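Local coordinates for protein phosphoribosylamine--glycine ligase (Thermotoga maritima, PDB 1VKZ) that catalyses the ATP-dependent joining of glycine to 5-phosphoribosylamine, giving glycinamide ribonucleotide in de novo purine biosynthesis, at residues I68-L82 with R90-E104. Residues are numbered along the deposited sequence; the frame is centred on the assembly and turned at random.
Sequences IPEEDIVIPGSEEFL and RSNVFGPVKEVARLE
Ile73 and Val93 form a single parallel bridge, closed by Phe94 N to Ile73 O at 2.7 Å, nearly straight at 173°, and by Ile73 N to Asn92 O at 2.9 Å. Asn92 is the third residue of the type I turn from Arg90 to Val93, and its amide reaches the loop leading into strand 73-74: ND2 gives a hydrogen to Pro69 O at 2.7 Å. The donor stands above the carbonyl plane, off its lone pairs. Asparagine suits this place because its amide N-H can meet Pro69 O in the amide's own plane, while Ile73 CG1 packs against ND2. Beside it, Ser91 OG bonds Glu70 OE2 at 3.1 Å; the Glu70 chain, bent at chi2 (72°), turns its carboxylate back to the hydroxyl.

Beta-branched side chains fill the next layer. Val93 sets CG2 against Ile73 CB, while CG1, anti to the backbone N (178°), presses tightly on Ile75 CG2 at 3.3 Å. Gly95, having no side chain, passes its CA within 2.9 Å of Glu80 OE2. Farther along, the Phe81 ring turns its edge to the backbone of Ala101 in helix 98-104, CE2 lying 3.1 Å from Ala101 O, and CE2 also touches the small Ala101 methyl. The aliphatic part of Lys98 runs alongside Leu82.

Strand 73-74 borders the parallel sheet of the Rossmann-like N domain, pairing on its other side with strand 17-22 through His19 and Leu21. Phe94 packs on helix 303-315 and meets Phe269 edge-to-face, while Phe81 touches Leu151 of the predicted ATP site and Glu104 bonds Val288 N, next to the predicted magnesium ligand Asn287.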
ATOM      1  N   ILE A  68      -6.866  20.342  14.234  1.00 47.54           N
ATOM      2  CA  ILE A  68      -5.925  19.497  14.958  1.00 46.36           C
ATOM      3  C   ILE A  68      -4.620  20.251  15.282  1.00 48.25           C
ATOM      4  O   ILE A  68      -3.977  20.801  14.387  1.00 50.25           O
ATOM      5  CB  ILE A  68      -5.582  18.258  14.122  1.00 46.16           C
ATOM      6  CG1 ILE A  68      -6.853  17.553  13.638  1.00 37.64           C
ATOM      7  CG2 ILE A  68      -4.693  17.315  14.941  1.00 50.55           C
ATOM      8  CD1 ILE A  68      -6.591  16.494  12.602  1.00 42.27           C
ATOM      9  N   PRO A  69      -4.205  20.248  16.540  1.00 48.27           N
ATOM     10  CA  PRO A  69      -2.992  20.974  16.937  1.00 49.31           C
ATOM     11  C   PRO A  69      -1.704  20.260  16.509  1.00 50.32           C
ATOM     12  O   PRO A  69      -1.790  19.206  15.873  1.00 51.48           O
ATOM     13  CB  PRO A  69      -3.111  21.019  18.462  1.00 50.98           C
ATOM     14  CG  PRO A  69      -3.855  19.747  18.781  1.00 51.63           C
ATOM     15  CD  PRO A  69      -4.858  19.575  17.681  1.00 47.70           C
ATOM     16  N   GLU A  70      -0.523  20.805  16.837  1.00 50.55           N
ATOM     17  CA  GLU A  70       0.707  20.010  16.628  1.00 52.25           C
ATOM     18  C   GLU A  70       0.763  18.843  17.596  1.00 52.41           C
ATOM     19  O   GLU A  70       0.496  18.992  18.782  1.00 54.39           O
ATOM     20  CB  GLU A  70       1.989  20.811  16.725  1.00 53.73           C
ATOM     21  CG  GLU A  70       2.626  21.036  15.367  1.00 56.97           C
ATOM     22  CD  GLU A  70       1.848  22.034  14.529  1.00 59.06           C
ATOM     23  OE1 GLU A  70       1.116  22.876  15.126  1.00 55.30           O
ATOM     24  OE2 GLU A  70       1.986  21.973  13.282  1.00 54.20           O
ATOM     25  N   GLU A  71       1.213  17.719  17.063  1.00 51.94           N
ATOM     26  CA  GLU A  71       0.783  16.354  17.428  1.00 52.23           C
ATOM     27  C   GLU A  71       0.432  15.674  16.119  1.00 48.00           C
ATOM     28  O   GLU A  71      -0.027  16.321  15.210  1.00 48.61           O
ATOM     29  CB  GLU A  71      -0.415  16.295  18.370  1.00 53.09           C
ATOM     30  CG  GLU A  71      -1.809  16.238  17.766  1.00 49.71           C
ATOM     31  CD  GLU A  71      -2.844  16.511  18.859  1.00 52.49           C
ATOM     32  OE1 GLU A  71      -2.421  16.974  19.947  1.00 57.40           O
ATOM     33  OE2 GLU A  71      -4.064  16.310  18.659  1.00 42.86           O
ATOM     34  N   ASP A  72       0.602  14.366  16.052  1.00 48.49           N
ATOM     35  CA  ASP A  72       0.790  13.676  14.786  1.00 46.76           C
ATOM     36  C   ASP A  72      -0.465  13.395  13.996  1.00 48.12           C
ATOM     37  O   ASP A  72      -1.423  12.896  14.557  1.00 52.71           O
ATOM     38  CB  ASP A  72       1.550  12.365  14.997  1.00 45.08           C
ATOM     39  CG  ASP A  72       2.503  12.080  13.839  1.00 56.00           C
ATOM     40  OD1 ASP A  72       2.253  12.635  12.747  1.00 71.17           O
ATOM     41  OD2 ASP A  72       3.534  11.374  13.902  1.00 63.58           O
ATOM     42  N   ILE A  73      -0.430  13.667  12.682  1.00 47.98           N
ATOM     43  CA  ILE A  73      -1.448  13.168  11.720  1.00 46.35           C
ATOM     44  C   ILE A  73      -0.818  12.181  10.754  1.00 47.55           C
ATOM     45  O   ILE A  73       0.122  12.545  10.022  1.00 44.92           O
ATOM     46  CB  ILE A  73      -2.071  14.303  10.845  1.00 45.61           C
ATOM     47  CG1 ILE A  73      -2.438  15.512  11.673  1.00 47.23           C
ATOM     48  CG2 ILE A  73      -3.299  13.794  10.048  1.00 47.41           C
ATOM     49  CD1 ILE A  73      -3.455  15.259  12.683  1.00 51.95           C
ATOM     50  N   VAL A  74      -1.351  10.951  10.721  1.00 49.08           N
ATOM     51  CA  VAL A  74      -0.835   9.915   9.823  1.00 49.70           C
ATOM     52  C   VAL A  74      -1.799   9.715   8.659  1.00 49.49           C
ATOM     53  O   VAL A  74      -2.892   9.207   8.819  1.00 43.76           O
ATOM     54  CB  VAL A  74      -0.550   8.575  10.514  1.00 51.26           C
ATOM     55  CG1 VAL A  74      -0.206   7.541   9.488  1.00 53.33           C
ATOM     56  CG2 VAL A  74       0.582   8.693  11.547  1.00 51.02           C
ATOM     57  N   ILE A  75      -1.377  10.139   7.481  1.00 52.94           N
ATOM     58  CA  ILE A  75      -2.175   9.875   6.304  1.00 59.13           C
ATOM     59  C   ILE A  75      -1.730   8.569   5.599  1.00 62.71           C
ATOM     60  O   ILE A  75      -0.529   8.327   5.458  1.00 66.32           O
ATOM     61  CB  ILE A  75      -2.077  11.032   5.401  1.00 59.38           C
ATOM     62  CG1 ILE A  75      -2.360  10.592   3.975  1.00 69.81           C
ATOM     63  CG2 ILE A  75      -0.705  11.713   5.490  1.00 64.38           C
ATOM     64  CD1 ILE A  75      -3.751  10.056   3.797  1.00 73.91           C
ATOM     65  N   PRO A  76      -2.660   7.675   5.267  1.00 64.16           N
ATOM     66  CA  PRO A  76      -2.498   6.704   4.151  1.00 65.28           C
ATOM     67  C   PRO A  76      -3.529   6.769   3.000  1.00 66.14           C
ATOM     68  O   PRO A  76      -4.665   6.293   3.164  1.00 68.67           O
ATOM     69  CB  PRO A  76      -2.648   5.372   4.873  1.00 66.63           C
ATOM     70  CG  PRO A  76      -3.327   5.828   6.268  1.00 72.14           C
ATOM     71  CD  PRO A  76      -3.796   7.298   6.096  1.00 64.65           C
ATOM     72  N   GLY A  77      -3.133   7.323   1.847  1.00 66.24           N
ATOM     73  CA  GLY A  77      -4.016   7.370   0.699  1.00 65.54           C
ATOM     74  C   GLY A  77      -3.585   8.322  -0.394  1.00 66.22           C
ATOM     75  O   GLY A  77      -2.391   8.439  -0.690  1.00 68.53           O
ATOM     76  N   SER A  78      -4.592   8.951  -1.020  1.00 64.15           N
ATOM     77  CA  SER A  78      -4.439  10.056  -1.952  1.00 61.99           C
ATOM     78  C   SER A  78      -4.861  11.384  -1.311  1.00 59.42           C
ATOM     79  O   SER A  78      -4.842  12.452  -1.963  1.00 57.73           O
ATOM     80  CB  SER A  78      -5.340   9.814  -3.179  1.00 65.23           C
ATOM     81  OG  SER A  78      -6.723   9.983  -2.859  1.00 66.03           O
ATOM     82  N   GLU A  79      -5.277  11.329  -0.047  1.00 56.72           N
ATOM     83  CA  GLU A  79      -5.286  12.540   0.767  1.00 56.30           C
ATOM     84  C   GLU A  79      -4.035  13.347   0.399  1.00 55.07           C
ATOM     85  O   GLU A  79      -4.121  14.547   0.109  1.00 57.50           O
ATOM     86  CB  GLU A  79      -5.359  12.193   2.258  1.00 55.92           C
ATOM     87  CG  GLU A  79      -6.772  12.348   2.847  1.00 61.76           C
ATOM     88  CD  GLU A  79      -7.297  11.135   3.631  1.00 68.09           C
ATOM     89  OE1 GLU A  79      -6.519  10.195   3.934  1.00 76.97           O
ATOM     90  OE2 GLU A  79      -8.515  11.106   3.952  1.00 52.69           O
ATOM     91  N   GLU A  80      -2.906  12.656   0.271  1.00 52.75           N
ATOM     92  CA  GLU A  80      -1.616  13.294   0.074  1.00 50.22           C
ATOM     93  C   GLU A  80      -1.313  14.060  -1.184  1.00 52.90           C
ATOM     94  O   GLU A  80      -0.260  14.675  -1.246  1.00 52.82           O
ATOM     95  CB  GLU A  80      -0.507  12.318   0.362  1.00 49.13           C
ATOM     96  CG  GLU A  80      -0.002  12.542   1.756  1.00 45.69           C
ATOM     97  CD  GLU A  80       0.620  11.350   2.312  1.00 51.31           C
ATOM     98  OE1 GLU A  80       0.325  10.226   1.862  1.00 58.56           O
ATOM     99  OE2 GLU A  80       1.407  11.548   3.222  1.00 70.83           O
ATOM    100  N   PHE A  81      -2.220  14.101  -2.148  1.00 56.70           N
ATOM    101  CA  PHE A  81      -2.130  15.140  -3.187  1.00 58.81           C
ATOM    102  C   PHE A  81      -2.978  16.357  -2.777  1.00 57.27           C
ATOM    103  O   PHE A  81      -3.516  17.058  -3.629  1.00 57.06           O
ATOM    104  CB  PHE A  81      -2.422  14.539  -4.555  1.00 62.20           C
ATOM    105  CG  PHE A  81      -1.904  13.129  -4.672  1.00 67.03           C
ATOM    106  CD1 PHE A  81      -2.742  12.041  -4.457  1.00 73.64           C
ATOM    107  CD2 PHE A  81      -0.554  12.887  -4.880  1.00 69.11           C
ATOM    108  CE1 PHE A  81      -2.232  10.734  -4.495  1.00 74.60           C
ATOM    109  CE2 PHE A  81      -0.059  11.585  -4.930  1.00 71.45           C
ATOM    110  CZ  PHE A  81      -0.890  10.518  -4.731  1.00 68.11           C
ATOM    111  N   LEU A  82      -3.083  16.562  -1.447  1.00 57.96           N
ATOM    112  CA  LEU A  82      -3.153  17.908  -0.805  1.00 57.67           C
ATOM    113  C   LEU A  82      -2.628  18.028   0.677  1.00 56.36           C
ATOM    114  O   LEU A  82      -1.962  19.009   0.999  1.00 56.69           O
ATOM    115  CB  LEU A  82      -4.568  18.522  -0.924  1.00 58.31           C
ATOM    116  CG  LEU A  82      -4.744  20.058  -0.771  1.00 58.92           C
ATOM    117  CD1 LEU A  82      -3.452  20.906  -0.887  1.00 61.22           C
ATOM    118  CD2 LEU A  82      -5.780  20.610  -1.786  1.00 59.95           C
ATOM    119  N   ARG A  90       0.215  21.541   6.041  1.00 49.03           N
ATOM    120  CA  ARG A  90       0.324  21.494   7.489  1.00 46.40           C
ATOM    121  C   ARG A  90       1.460  20.612   7.939  1.00 42.97           C
ATOM    122  O   ARG A  90       1.488  19.439   7.592  1.00 45.32           O
ATOM    123  CB  ARG A  90      -0.969  20.962   8.075  1.00 46.31           C
ATOM    124  CG  ARG A  90      -2.122  21.910   7.963  1.00 51.21           C
ATOM    125  CD  ARG A  90      -2.117  22.999   9.024  1.00 58.57           C
ATOM    126  NE  ARG A  90      -2.228  22.432  10.368  1.00 59.42           N
ATOM    127  CZ  ARG A  90      -2.475  23.116  11.478  1.00 60.51           C
ATOM    128  NH1 ARG A  90      -2.670  24.436  11.458  1.00 64.90           N
ATOM    129  NH2 ARG A  90      -2.549  22.459  12.626  1.00 55.24           N
ATOM    130  N   SER A  91       2.371  21.180   8.730  1.00 41.73           N
ATOM    131  CA  SER A  91       3.531  20.468   9.326  1.00 41.92           C
ATOM    132  C   SER A  91       3.167  19.281  10.269  1.00 42.32           C
ATOM    133  O   SER A  91       4.008  18.478  10.651  1.00 42.46           O
ATOM    134  CB  SER A  91       4.407  21.474  10.057  1.00 42.32           C
ATOM    135  OG  SER A  91       3.629  22.437  10.750  1.00 39.00           O
ATOM    136  N   ASN A  92       1.899  19.224  10.640  1.00 43.08           N
ATOM    137  CA  ASN A  92       1.273  18.144  11.396  1.00 42.79           C
ATOM    138  C   ASN A  92       1.276  16.754  10.798  1.00 42.30           C
ATOM    139  O   ASN A  92       1.172  15.708  11.480  1.00 41.86           O
ATOM    140  CB  ASN A  92      -0.217  18.496  11.476  1.00 43.92           C
ATOM    141  CG  ASN A  92      -0.593  18.897  12.783  1.00 37.38           C
ATOM    142  OD1 ASN A  92       0.181  19.542  13.448  1.00 47.83           O
ATOM    143  ND2 ASN A  92      -1.773  18.498  13.220  1.00 42.90           N
ATOM    144  N   VAL A  93       1.238  16.765   9.487  1.00 43.13           N
ATOM    145  CA  VAL A  93       0.935  15.572   8.737  1.00 41.87           C
ATOM    146  C   VAL A  93       2.211  14.822   8.395  1.00 39.45           C
ATOM    147  O   VAL A  93       3.148  15.383   7.849  1.00 39.40           O
ATOM    148  CB  VAL A  93       0.102  15.941   7.492  1.00 41.29           C
ATOM    149  CG1 VAL A  93      -0.196  14.722   6.675  1.00 41.60           C
ATOM    150  CG2 VAL A  93      -1.202  16.673   7.939  1.00 38.84           C
ATOM    151  N   PHE A  94       2.263  13.561   8.776  1.00 38.62           N
ATOM    152  CA  PHE A  94       3.468  12.799   8.610  1.00 38.77           C
ATOM    153  C   PHE A  94       3.413  12.109   7.237  1.00 36.77           C
ATOM    154  O   PHE A  94       3.164  10.934   7.118  1.00 37.49           O
ATOM    155  CB  PHE A  94       3.676  11.810   9.776  1.00 39.42           C
ATOM    156  CG  PHE A  94       4.996  11.058   9.697  1.00 40.93           C
ATOM    157  CD1 PHE A  94       6.191  11.755   9.543  1.00 44.58           C
ATOM    158  CD2 PHE A  94       5.033   9.676   9.700  1.00 42.00           C
ATOM    159  CE1 PHE A  94       7.390  11.074   9.439  1.00 44.88           C
ATOM    160  CE2 PHE A  94       6.225   8.992   9.624  1.00 43.70           C
ATOM    161  CZ  PHE A  94       7.407   9.692   9.488  1.00 38.48           C
ATOM    162  N   GLY A  95       3.632  12.899   6.207  1.00 37.60           N
ATOM    163  CA  GLY A  95       3.614  12.427   4.890  1.00 38.34           C
ATOM    164  C   GLY A  95       4.035  13.547   4.016  1.00 38.65           C
ATOM    165  O   GLY A  95       3.970  14.669   4.421  1.00 38.71           O
ATOM    166  N   PRO A  96       4.487  13.245   2.805  1.00 44.50           N
ATOM    167  CA  PRO A  96       5.158  14.240   1.996  1.00 45.81           C
ATOM    168  C   PRO A  96       4.211  15.276   1.402  1.00 45.41           C
ATOM    169  O   PRO A  96       3.026  14.982   1.210  1.00 47.42           O
ATOM    170  CB  PRO A  96       5.793  13.387   0.905  1.00 44.05           C
ATOM    171  CG  PRO A  96       4.918  12.263   0.771  1.00 42.81           C
ATOM    172  CD  PRO A  96       4.411  11.942   2.115  1.00 39.98           C
ATOM    173  N   VAL A  97       4.737  16.460   1.097  1.00 41.98           N
ATOM    174  CA  VAL A  97       3.974  17.479   0.348  1.00 41.10           C
ATOM    175  C   VAL A  97       3.582  17.021  -1.045  1.00 39.56           C
ATOM    176  O   VAL A  97       4.156  16.083  -1.559  1.00 43.11           O
ATOM    177  CB  VAL A  97       4.751  18.828   0.225  1.00 40.22           C
ATOM    178  CG1 VAL A  97       5.060  19.407   1.605  1.00 43.79           C
ATOM    179  CG2 VAL A  97       6.020  18.695  -0.584  1.00 43.19           C
ATOM    180  N   LYS A  98       2.605  17.698  -1.652  1.00 43.52           N
ATOM    181  CA  LYS A  98       2.079  17.373  -2.989  1.00 45.46           C
ATOM    182  C   LYS A  98       3.173  17.141  -4.031  1.00 46.84           C
ATOM    183  O   LYS A  98       3.097  16.186  -4.850  1.00 48.82           O
ATOM    184  CB  LYS A  98       1.240  18.511  -3.545  1.00 42.89           C
ATOM    185  CG  LYS A  98      -0.138  18.680  -2.972  1.00 54.21           C
ATOM    186  CD  LYS A  98      -1.093  19.496  -3.940  1.00 50.03           C
ATOM    187  CE  LYS A  98      -0.531  20.876  -4.402  1.00 56.29           C
ATOM    188  NZ  LYS A  98      -0.707  22.022  -3.418  1.00 53.96           N
ATOM    189  N   GLU A  99       4.160  18.036  -4.030  1.00 43.92           N
ATOM    190  CA  GLU A  99       5.223  17.991  -5.017  1.00 44.88           C
ATOM    191  C   GLU A  99       6.002  16.693  -4.944  1.00 44.61           C
ATOM    192  O   GLU A  99       6.448  16.194  -5.941  1.00 46.34           O
ATOM    193  CB  GLU A  99       6.169  19.189  -4.853  1.00 45.53           C
ATOM    194  CG  GLU A  99       5.526  20.534  -5.199  1.00 51.49           C
ATOM    195  CD  GLU A  99       4.896  21.294  -4.005  1.00 57.20           C
ATOM    196  OE1 GLU A  99       4.539  20.700  -2.945  1.00 47.76           O
ATOM    197  OE2 GLU A  99       4.759  22.529  -4.139  1.00 56.40           O
ATOM    198  N   VAL A 100       6.174  16.158  -3.747  1.00 46.12           N
ATOM    199  CA  VAL A 100       6.984  14.959  -3.550  1.00 43.39           C
ATOM    200  C   VAL A 100       6.130  13.755  -3.882  1.00 42.06           C
ATOM    201  O   VAL A 100       6.632  12.785  -4.462  1.00 38.86           O
ATOM    202  CB  VAL A 100       7.504  14.819  -2.112  1.00 40.84           C
ATOM    203  CG1 VAL A 100       8.270  13.556  -1.964  1.00 47.54           C
ATOM    204  CG2 VAL A 100       8.378  15.974  -1.745  1.00 45.83           C
ATOM    205  N   ALA A 101       4.845  13.853  -3.523  1.00 41.43           N
ATOM    206  CA  ALA A 101       3.866  12.797  -3.785  1.00 41.80           C
ATOM    207  C   ALA A 101       3.546  12.590  -5.279  1.00 42.20           C
ATOM    208  O   ALA A 101       2.918  11.584  -5.616  1.00 41.68           O
ATOM    209  CB  ALA A 101       2.578  13.056  -2.991  1.00 39.98           C
ATOM    210  N   ARG A 102       3.967  13.519  -6.149  1.00 42.35           N
ATOM    211  CA  ARG A 102       4.019  13.272  -7.615  1.00 44.88           C
ATOM    212  C   ARG A 102       4.810  12.019  -7.971  1.00 44.67           C
ATOM    213  O   ARG A 102       4.659  11.456  -9.054  1.00 47.92           O
ATOM    214  CB  ARG A 102       4.730  14.388  -8.350  1.00 43.88           C
ATOM    215  CG  ARG A 102       4.148  15.699  -8.287  1.00 46.08           C
ATOM    216  CD  ARG A 102       4.870  16.637  -9.232  1.00 58.04           C
ATOM    217  NE  ARG A 102       4.410  16.446 -10.615  1.00 63.07           N
ATOM    218  CZ  ARG A 102       5.057  16.843 -11.706  1.00 62.69           C
ATOM    219  NH1 ARG A 102       6.233  17.458 -11.616  1.00 62.66           N
ATOM    220  NH2 ARG A 102       4.520  16.608 -12.901  1.00 59.34           N
ATOM    221  N   LEU A 103       5.702  11.612  -7.084  1.00 44.93           N
ATOM    222  CA  LEU A 103       6.410  10.383  -7.256  1.00 43.78           C
ATOM    223  C   LEU A 103       5.433   9.224  -7.375  1.00 44.57           C
ATOM    224  O   LEU A 103       5.715   8.295  -8.142  1.00 47.09           O
ATOM    225  CB  LEU A 103       7.355  10.150  -6.088  1.00 43.14           C
ATOM    226  CG  LEU A 103       8.606  10.991  -6.029  1.00 43.17           C
ATOM    227  CD1 LEU A 103       9.410  10.533  -4.834  1.00 51.52           C
ATOM    228  CD2 LEU A 103       9.452  10.866  -7.270  1.00 50.78           C
ATOM    229  N   GLU A 104       4.323   9.259  -6.606  1.00 43.09           N
ATOM    230  CA  GLU A 104       3.256   8.269  -6.743  1.00 43.94           C
ATOM    231  C   GLU A 104       2.209   8.748  -7.732  1.00 44.23           C
ATOM    232  O   GLU A 104       1.693   7.959  -8.501  1.00 46.49           O
ATOM    233  CB  GLU A 104       2.573   7.893  -5.412  1.00 43.93           C
ATOM    234  CG  GLU A 104       1.534   6.750  -5.586  1.00 45.14           C
ATOM    235  CD  GLU A 104       0.728   6.318  -4.325  1.00 49.03           C
ATOM    236  OE1 GLU A 104       1.199   6.346  -3.156  1.00 44.23           O
ATOM    237  OE2 GLU A 104      -0.425   5.884  -4.525  1.00 63.71           O
TER